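Local coordinates for protein transcriptional regulator, AraC family (Pseudomonas putida, PDB 3GRA) that probably regulates transcription by binding specific DNA sequences, a role of the whole protein, of which this chain holds the DJ-1/PfpI-like domain, at residues 75-80 with 111-116; 44-49 with 85-90; 29-32 with 38-41. All coordinates share one frame; numbering follows the deposited sequence.

Contact 1: 75-80 with 111-116; sequences LVVCGG and AWFLGR
Val77 meets the helix with both of its methyls, one for each of two successive helical residues. CG2 of Val77 lies 3.6 Å from CD1 of Leu114, the closest approach between the segments, and the two side chains run past each other in opposite directions. CG1 of Val77 takes the other partner, reaching CD2 of the Phe113 ring at 3.9 Å from an oblique direction, with the side chains crossing at about a right angle. The split follows from the valine torsion: with CG1 anti to the backbone N (chi1 -178°), the two branches diverge to different helical positions. Only 145 Å² is buried between the segments. Strand 74-78 is a central parallel strand of the alpha/beta sheet of the DJ-1/PfpI family, and helix 110-117 packs on one side of it, while Val76 and Cys78 point away from that helix. Val77 also touches Leu94 of helix 90-100. Near Gly79 the packing thins, since a glycine offers no side chain to the Phe113 ring. Over one face of that ring lies CE3 of Trp112, 3.7 Å above the centre. The partly exposed Arg116 forms a salt bridge with Asp91, a magnesium-binding residue of this protein, though no ion is bound to it in this chain.

Contact 2: 44-49 with 85-90; sequences LSLDGD and LKYPEL. With EDO (1,2-ethanediol), chain C.
Two loops of the DJ-1/PfpI-like domain meet beyond the ends of parallel sheet strands: residues 44-49, where strand 39-45 runs out, and 85-90, which lead into helix 90-100. Leu46 carries the contact almost alone. Its CD1 methyl lies 3.7 Å from CD2 of Leu90, the two leucines crossing at about a right angle, and 3.8 Å from CD1 of Tyr87, whose ring it approaches obliquely. The exposed Glu89 brings its OE2 to 3.9 Å from CD1 of Leu46. In Leu46, chi1 (-64°) sets CG anti to the carbonyl carbon, and the extended chi2 (-176°) sends CD1 on to these partners. With an alanine in place of Leu46, Tyr87 and Leu90 would probably lose the methyl that touches both, leaving a gap between the two loops.

A bound 1,2-ethanediol, probably from the crystallisation liquor, sits beside Leu46. Leu46 N donates to O1 of the diol at 3.0 Å in a nearly straight bond (176°). Ser45 OG pairs with O2 of the diol at 3.1 Å, and Leu12 O is a further hydrogen-bond partner of the ligand. The diol C1 lies 3.8 Å from CE1 of Tyr87, whose hydroxyl is hydrogen-bonded to Glu14 N. On the other loop, Leu90 N bonds to Tyr87 O at 2.9 Å and closes a type I beta turn. The contact thus lies at the C-terminal edge of the parallel sheet of the DJ-1/PfpI fold, where loops following the strands gather.

Contact 3: 29-32 with 38-41; sequences VTAN and SFQF
OD1 of Asn32 accepts two backbone N-H groups from the start of the neighbouring strand. Ser38 N is the nearer donor, 2.8 Å from OD1 of Asn32; it sits nearly along the C=O axis, but its own N-H is clearly bent. Phe39 N, 3.0 Å from OD1 of Asn32, lies in the carbonyl plane on a lone pair, and its N-H points more directly at the oxygen (158°). The other end of the amide works in the reverse sense: ND2 of Asn32 donates to Phe39 O at 3.2 Å, with the acceptor somewhat out of the amide plane. Three bonds therefore fix the rotation of this amide, and Phe39 is held through both its N and its O. With CG anti to the carbonyl carbon (chi1 -74°), the Asn32 side chain swings its amide round to the strand's backbone.

ND2 of Asn32 also comes to the edge of the Phe41 ring, near its plane and 3.5 Å from CE2 of Phe41, the amide and ring planes being only 20° apart. Apolar contacts flank the polar centre. CG2 of Val29 reaches CZ of Phe41 at 3.6 Å from an oblique direction, while CB of Ala31 meets the edge of the Phe39 ring, 3.7 Å from CE2. Ser38 contributes its backbone, its hydroxyl being bonded to Arg35 O.

The contact spans the turn between helix 18-34 and strand 39-45, the second half of a beta-alpha-beta unit that begins with strand 6-12. Phe41 continues onto Val8 and Phe10 of that strand, Phe39 packs against Val172 and Leu175 of helix 161-176, and Val29 touches Leu55 of the second subunit.

Overall arrangement
All three contacts reach the main sheet at different depths. Contact 1 is core: each of its touching residues is buried, and its centre lies about 7 Å from that of the chain. Contacts 2 and 3 are partly buried, with centres about 14 and 15 Å out. They share strand 39-45, contact 3 at its start and contact 2 at its end, about 25 Å apart between centres. Contacts 1 and 2 touch directly, through Arg116 NH1 and Lys86 O and through Phe113 and Leu90. Chemistry differs accordingly: methyls and one ring in contact 1, apolar loop packing beside a bound diol in contact 2, and side-chain-to-backbone hydrogen bonds flanked by apolar contacts in contact 3.

Contact 1: 75-80 with 111-116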
loop_
_atom_site.group_PDB
_atom_site.type_symbol
_atom_site.label_atom_id
_atom_site.label_comp_id
_atom_site.label_asym_id
_atom_site.label_seq_id
_atom_site.Cartn_x
_atom_site.Cartn_y
_atom_site.Cartn_z
ATOM N N LEU A 75 -8.390 15.726 4.776
ATOM C CA LEU A 75 -7.865 15.522 3.437
ATOM C C LEU A 75 -6.370 15.304 3.609
ATOM O O LEU A 75 -5.669 16.177 4.112
ATOM C CB LEU A 75 -8.111 16.765 2.574
ATOM C CG LEU A 75 -7.750 16.701 1.085
ATOM C CD1 LEU A 75 -8.483 15.538 0.426
ATOM C CD2 LEU A 75 -8.155 18.008 0.409
ATOM N N VAL A 76 -5.898 14.134 3.187
ATOM C CA VAL A 76 -4.497 13.767 3.292
ATOM C C VAL A 76 -3.776 13.710 1.938
ATOM O O VAL A 76 -4.249 13.073 0.989
ATOM C CB VAL A 76 -4.356 12.391 3.966
ATOM C CG1 VAL A 76 -2.902 12.133 4.335
ATOM C CG2 VAL A 76 -5.251 12.324 5.210
ATOM N N VAL A 77 -2.628 14.379 1.855
ATOM C CA VAL A 77 -1.845 14.374 0.634
ATOM C C VAL A 77 -0.801 13.270 0.757
ATOM O O VAL A 77 0.064 13.287 1.659
ATOM C CB VAL A 77 -1.121 15.720 0.383
ATOM C CG1 VAL A 77 -0.354 15.638 -0.950
ATOM C CG2 VAL A 77 -2.124 16.865 0.342
ATOM N N CYS A 78 -0.901 12.298 -0.142
ATOM C CA CYS A 78 0.017 11.177 -0.141
ATOM C C CYS A 78 1.064 11.313 -1.238
ATOM O O CYS A 78 0.749 11.356 -2.435
ATOM C CB CYS A 78 -0.748 9.866 -0.312
ATOM S SG CYS A 78 -2.050 9.642 0.919
ATOM N N GLY A 79 2.313 11.389 -0.801
ATOM C CA GLY A 79 3.423 11.513 -1.715
ATOM C C GLY A 79 4.335 10.315 -1.626
ATOM O O GLY A 79 3.972 9.273 -1.074
ATOM N N GLY A 80 5.532 10.466 -2.175
ATOM C CA GLY A 80 6.495 9.385 -2.174
ATOM C C GLY A 80 7.840 9.931 -2.587
ATOM O O GLY A 80 7.947 11.098 -2.957
ATOM N N ALA A 111 3.687 16.683 3.472
ATOM C CA ALA A 111 3.781 17.885 4.265
ATOM C C ALA A 111 4.459 18.974 3.456
ATOM O O ALA A 111 4.241 20.165 3.691
ATOM C CB ALA A 111 4.543 17.622 5.554
ATOM N N TRP A 112 5.287 18.589 2.496
ATOM C CA TRP A 112 5.929 19.612 1.660
ATOM C C TRP A 112 4.820 20.456 0.993
ATOM O O TRP A 112 4.895 21.684 0.959
ATOM C CB TRP A 112 6.799 18.965 0.576
ATOM C CG TRP A 112 7.576 19.971 -0.233
ATOM C CD1 TRP A 112 8.753 20.575 0.113
ATOM C CD2 TRP A 112 7.212 20.508 -1.512
ATOM N NE1 TRP A 112 9.142 21.454 -0.874
ATOM C CE2 TRP A 112 8.215 21.430 -1.882
ATOM C CE3 TRP A 112 6.132 20.300 -2.379
ATOM C CZ2 TRP A 112 8.174 22.138 -3.089
ATOM C CZ3 TRP A 112 6.092 21.005 -3.577
ATOM C CH2 TRP A 112 7.109 21.912 -3.920
ATOM N N PHE A 113 3.781 19.783 0.505
ATOM C CA PHE A 113 2.656 20.430 -0.176
ATOM C C PHE A 113 1.819 21.278 0.764
ATOM O O PHE A 113 1.374 22.364 0.412
ATOM C CB PHE A 113 1.801 19.360 -0.852
ATOM C CG PHE A 113 2.511 18.653 -1.982
ATOM C CD1 PHE A 113 2.618 19.246 -3.238
ATOM C CD2 PHE A 113 3.076 17.394 -1.792
ATOM C CE1 PHE A 113 3.269 18.589 -4.281
ATOM C CE2 PHE A 113 3.729 16.741 -2.833
ATOM C CZ PHE A 113 3.822 17.339 -4.078
ATOM N N LEU A 114 1.588 20.776 1.969
ATOM C CA LEU A 114 0.842 21.537 2.964
ATOM C C LEU A 114 1.699 22.754 3.313
ATOM O O LEU A 114 1.185 23.826 3.615
ATOM C CB LEU A 114 0.617 20.689 4.214
ATOM C CG LEU A 114 -0.520 19.660 4.179
ATOM C CD1 LEU A 114 -0.532 18.908 2.859
ATOM C CD2 LEU A 114 -0.354 18.704 5.363
ATOM N N GLY A 115 3.014 22.574 3.264
ATOM C CA GLY A 115 3.924 23.665 3.567
ATOM C C GLY A 115 3.835 24.789 2.545
ATOM O O GLY A 115 3.663 25.955 2.905
ATOM N N ARG A 116 3.941 24.428 1.269
ATOM C CA ARG A 116 3.873 25.395 0.180
ATOM C C ARG A 116 2.520 26.102 0.155
ATOM O O ARG A 116 2.427 27.275 -0.214
ATOM C CB ARG A 116 4.103 24.693 -1.160
ATOM C CG ARG A 116 4.206 25.636 -2.357
ATOM C CD ARG A 116 4.315 24.838 -3.644
ATOM N NE ARG A 116 3.100 24.066 -3.873
ATOM C CZ ARG A 116 2.959 23.115 -4.788
ATOM N NH1 ARG A 116 3.965 22.795 -5.584
ATOM N NH2 ARG A 116 1.800 22.484 -4.900
#

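Contact 2: 44-49 with 85-90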
loop_
_atom_site.group_PDB
_atom_site.type_symbol
_atom_site.label_atom_id
_atom_site.label_comp_id
_atom_site.label_asym_id
_atom_site.label_seq_id
_atom_site.Cartn_x
_atom_site.Cartn_y
_atom_site.Cartn_z
ATOM N N LEU A 44 -8.358 9.501 -3.881
ATOM C CA LEU A 44 -8.627 10.562 -4.840
ATOM C C LEU A 44 -7.441 10.866 -5.767
ATOM O O LEU A 44 -6.282 10.744 -5.379
ATOM C CB LEU A 44 -9.024 11.853 -4.105
ATOM C CG LEU A 44 -10.259 11.927 -3.191
ATOM C CD1 LEU A 44 -10.338 13.356 -2.637
ATOM C CD2 LEU A 44 -11.541 11.584 -3.939
ATOM N N SER A 45 -7.753 11.263 -6.996
ATOM C CA SER A 45 -6.745 11.610 -7.996
ATOM C C SER A 45 -7.028 12.999 -8.527
ATOM O O SER A 45 -8.180 13.352 -8.768
ATOM C CB SER A 45 -6.780 10.634 -9.170
ATOM O OG SER A 45 -6.086 11.181 -10.289
ATOM N N LEU A 46 -5.975 13.784 -8.707
ATOM C CA LEU A 46 -6.118 15.132 -9.226
ATOM C C LEU A 46 -6.513 15.083 -10.695
ATOM O O LEU A 46 -7.350 15.864 -11.141
ATOM C CB LEU A 46 -4.814 15.908 -9.036
ATOM C CG LEU A 46 -4.450 16.102 -7.558
ATOM C CD1 LEU A 46 -3.210 16.950 -7.423
ATOM C CD2 LEU A 46 -5.624 16.768 -6.835
ATOM N N ASP A 47 -5.915 14.173 -11.455
ATOM C CA ASP A 47 -6.281 14.032 -12.858
ATOM C C ASP A 47 -6.327 12.565 -13.265
ATOM O O ASP A 47 -5.293 11.924 -13.441
ATOM C CB ASP A 47 -5.324 14.815 -13.777
ATOM C CG ASP A 47 -3.939 14.201 -13.853
ATOM O OD1 ASP A 47 -3.068 14.573 -13.031
ATOM O OD2 ASP A 47 -3.725 13.337 -14.739
ATOM N N GLY A 48 -7.538 12.038 -13.402
ATOM C CA GLY A 48 -7.701 10.650 -13.793
ATOM C C GLY A 48 -8.420 9.779 -12.775
ATOM O O GLY A 48 -8.779 10.224 -11.673
ATOM N N ASP A 49 -8.619 8.520 -13.152
ATOM C CA ASP A 49 -9.294 7.556 -12.302
ATOM C C ASP A 49 -8.298 6.468 -11.932
ATOM O O ASP A 49 -8.674 5.404 -11.436
ATOM C CB ASP A 49 -10.488 6.953 -13.050
ATOM C CG ASP A 49 -10.067 5.987 -14.149
ATOM O OD1 ASP A 49 -8.963 6.148 -14.715
ATOM O OD2 ASP A 49 -10.849 5.063 -14.451
ATOM N N LEU A 85 7.386 17.284 -7.320
ATOM C CA LEU A 85 6.987 18.395 -6.475
ATOM C C LEU A 85 6.342 19.505 -7.295
ATOM O O LEU A 85 6.901 20.593 -7.444
ATOM C CB LEU A 85 8.201 18.933 -5.724
ATOM C CG LEU A 85 9.003 17.892 -4.945
ATOM C CD1 LEU A 85 10.242 18.539 -4.336
ATOM C CD2 LEU A 85 8.135 17.269 -3.862
ATOM N N LYS A 86 5.155 19.229 -7.825
ATOM C CA LYS A 86 4.444 20.209 -8.641
ATOM C C LYS A 86 3.023 20.353 -8.113
ATOM O O LYS A 86 2.827 20.746 -6.963
ATOM C CB LYS A 86 4.395 19.717 -10.076
ATOM C CG LYS A 86 3.838 18.303 -10.072
ATOM C CD LYS A 86 3.690 17.729 -11.537
ATOM C CE LYS A 86 3.381 16.165 -11.738
ATOM N NZ LYS A 86 3.197 15.397 -12.985
ATOM N N TYR A 87 2.038 20.058 -8.959
ATOM C CA TYR A 87 0.647 20.146 -8.559
ATOM C C TYR A 87 0.332 21.495 -7.921
ATOM O O TYR A 87 -0.205 21.551 -6.811
ATOM C CB TYR A 87 0.337 19.020 -7.567
ATOM C CG TYR A 87 0.757 17.647 -8.049
ATOM C CD1 TYR A 87 0.147 17.057 -9.156
ATOM C CD2 TYR A 87 1.749 16.931 -7.387
ATOM C CE1 TYR A 87 0.512 15.782 -9.589
ATOM C CE2 TYR A 87 2.120 15.660 -7.804
ATOM C CZ TYR A 87 1.497 15.087 -8.906
ATOM O OH TYR A 87 1.850 13.813 -9.312
ATOM N N PRO A 88 0.651 22.598 -8.620
ATOM C CA PRO A 88 0.398 23.953 -8.114
ATOM C C PRO A 88 -1.028 24.191 -7.632
ATOM O O PRO A 88 -1.260 25.040 -6.772
ATOM C CB PRO A 88 0.753 24.842 -9.306
ATOM C CG PRO A 88 0.515 23.944 -10.482
ATOM C CD PRO A 88 1.119 22.648 -10.017
ATOM N N GLU A 89 -1.980 23.455 -8.193
ATOM C CA GLU A 89 -3.375 23.607 -7.806
ATOM C C GLU A 89 -3.614 23.317 -6.333
ATOM O O GLU A 89 -4.549 23.856 -5.716
ATOM C CB GLU A 89 -4.245 22.661 -8.637
ATOM C CG GLU A 89 -3.813 21.211 -8.488
ATOM C CD GLU A 89 -4.481 20.296 -9.470
ATOM O OE1 GLU A 89 -5.730 20.269 -9.499
ATOM O OE2 GLU A 89 -3.761 19.600 -10.209
ATOM N N LEU A 90 -2.770 22.462 -5.766
ATOM C CA LEU A 90 -2.933 22.062 -4.358
ATOM C C LEU A 90 -2.854 23.230 -3.397
ATOM O O LEU A 90 -3.413 23.182 -2.324
ATOM C CB LEU A 90 -1.885 21.018 -3.989
ATOM C CG LEU A 90 -1.990 19.687 -4.706
ATOM C CD1 LEU A 90 -0.840 18.779 -4.288
ATOM C CD2 LEU A 90 -3.330 19.039 -4.384
HETATM C C1 EDO C . -2.056 13.107 -8.933
HETATM O O1 EDO C . -3.202 12.778 -8.156
HETATM C C2 EDO C . -1.937 12.154 -10.153
HETATM O O2 EDO C . -3.030 11.202 -10.170
#

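Contact 3: 29-32 with 38-41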
loop_
_atom_site.group_PDB
_atom_site.type_symbol
_atom_site.label_atom_id
_atom_site.label_comp_id
_atom_site.label_asym_id
_atom_site.label_seq_id
_atom_site.Cartn_x
_atom_site.Cartn_y
_atom_site.Cartn_z
ATOM N N VAL A 29 -9.566 0.802 8.325
ATOM C CA VAL A 29 -10.480 -0.283 8.009
ATOM C C VAL A 29 -10.600 -1.181 9.248
ATOM O O VAL A 29 -11.706 -1.490 9.700
ATOM C CB VAL A 29 -9.986 -1.109 6.797
ATOM C CG1 VAL A 29 -10.874 -2.324 6.590
ATOM C CG2 VAL A 29 -10.002 -0.244 5.537
ATOM N N THR A 30 -9.456 -1.572 9.805
ATOM C CA THR A 30 -9.435 -2.420 10.989
ATOM C C THR A 30 -10.244 -1.771 12.114
ATOM O O THR A 30 -10.914 -2.458 12.884
ATOM C CB THR A 30 -7.991 -2.659 11.467
ATOM O OG1 THR A 30 -7.246 -3.273 10.411
ATOM C CG2 THR A 30 -7.962 -3.569 12.694
ATOM N N ALA A 31 -10.188 -0.446 12.197
ATOM C CA ALA A 31 -10.932 0.268 13.220
ATOM C C ALA A 31 -12.405 -0.050 13.030
ATOM O O ALA A 31 -13.115 -0.327 13.994
ATOM C CB ALA A 31 -10.700 1.771 13.111
ATOM N N ASN A 32 -12.853 -0.004 11.779
ATOM C CA ASN A 32 -14.244 -0.296 11.438
ATOM C C ASN A 32 -14.603 -1.743 11.756
ATOM O O ASN A 32 -15.741 -2.045 12.115
ATOM C CB ASN A 32 -14.500 -0.049 9.947
ATOM C CG ASN A 32 -14.563 1.418 9.601
ATOM O OD1 ASN A 32 -15.053 2.232 10.384
ATOM N ND2 ASN A 32 -14.087 1.763 8.415
ATOM N N SER A 38 -16.841 3.823 11.765
ATOM C CA SER A 38 -16.070 4.804 12.513
ATOM C C SER A 38 -15.451 5.756 11.490
ATOM O O SER A 38 -15.317 6.948 11.740
ATOM C CB SER A 38 -14.967 4.117 13.317
ATOM O OG SER A 38 -15.512 3.189 14.236
ATOM N N PHE A 39 -15.108 5.214 10.324
ATOM C CA PHE A 39 -14.483 5.996 9.252
ATOM C C PHE A 39 -15.028 5.700 7.849
ATOM O O PHE A 39 -15.377 4.565 7.532
ATOM C CB PHE A 39 -12.975 5.714 9.200
ATOM C CG PHE A 39 -12.234 6.060 10.455
ATOM C CD1 PHE A 39 -11.929 7.376 10.757
ATOM C CD2 PHE A 39 -11.807 5.061 11.321
ATOM C CE1 PHE A 39 -11.210 7.694 11.895
ATOM C CE2 PHE A 39 -11.087 5.372 12.464
ATOM C CZ PHE A 39 -10.786 6.690 12.752
ATOM N N GLN A 40 -15.054 6.738 7.018
ATOM C CA GLN A 40 -15.451 6.640 5.613
ATOM C C GLN A 40 -14.275 7.281 4.866
ATOM O O GLN A 40 -13.880 8.410 5.170
ATOM C CB GLN A 40 -16.723 7.440 5.318
ATOM C CG GLN A 40 -17.909 7.082 6.178
ATOM C CD GLN A 40 -19.156 7.848 5.778
ATOM O OE1 GLN A 40 -19.838 7.484 4.818
ATOM N NE2 GLN A 40 -19.455 8.922 6.506
ATOM N N PHE A 41 -13.722 6.574 3.888
ATOM C CA PHE A 41 -12.571 7.085 3.148
ATOM C C PHE A 41 -12.631 6.799 1.644
ATOM O O PHE A 41 -13.322 5.879 1.205
ATOM C CB PHE A 41 -11.302 6.493 3.767
ATOM C CG PHE A 41 -11.518 5.144 4.385
ATOM C CD1 PHE A 41 -11.501 3.997 3.610
ATOM C CD2 PHE A 41 -11.832 5.032 5.739
ATOM C CE1 PHE A 41 -11.793 2.743 4.169
ATOM C CE2 PHE A 41 -12.129 3.789 6.310
ATOM C CZ PHE A 41 -12.111 2.646 5.521
#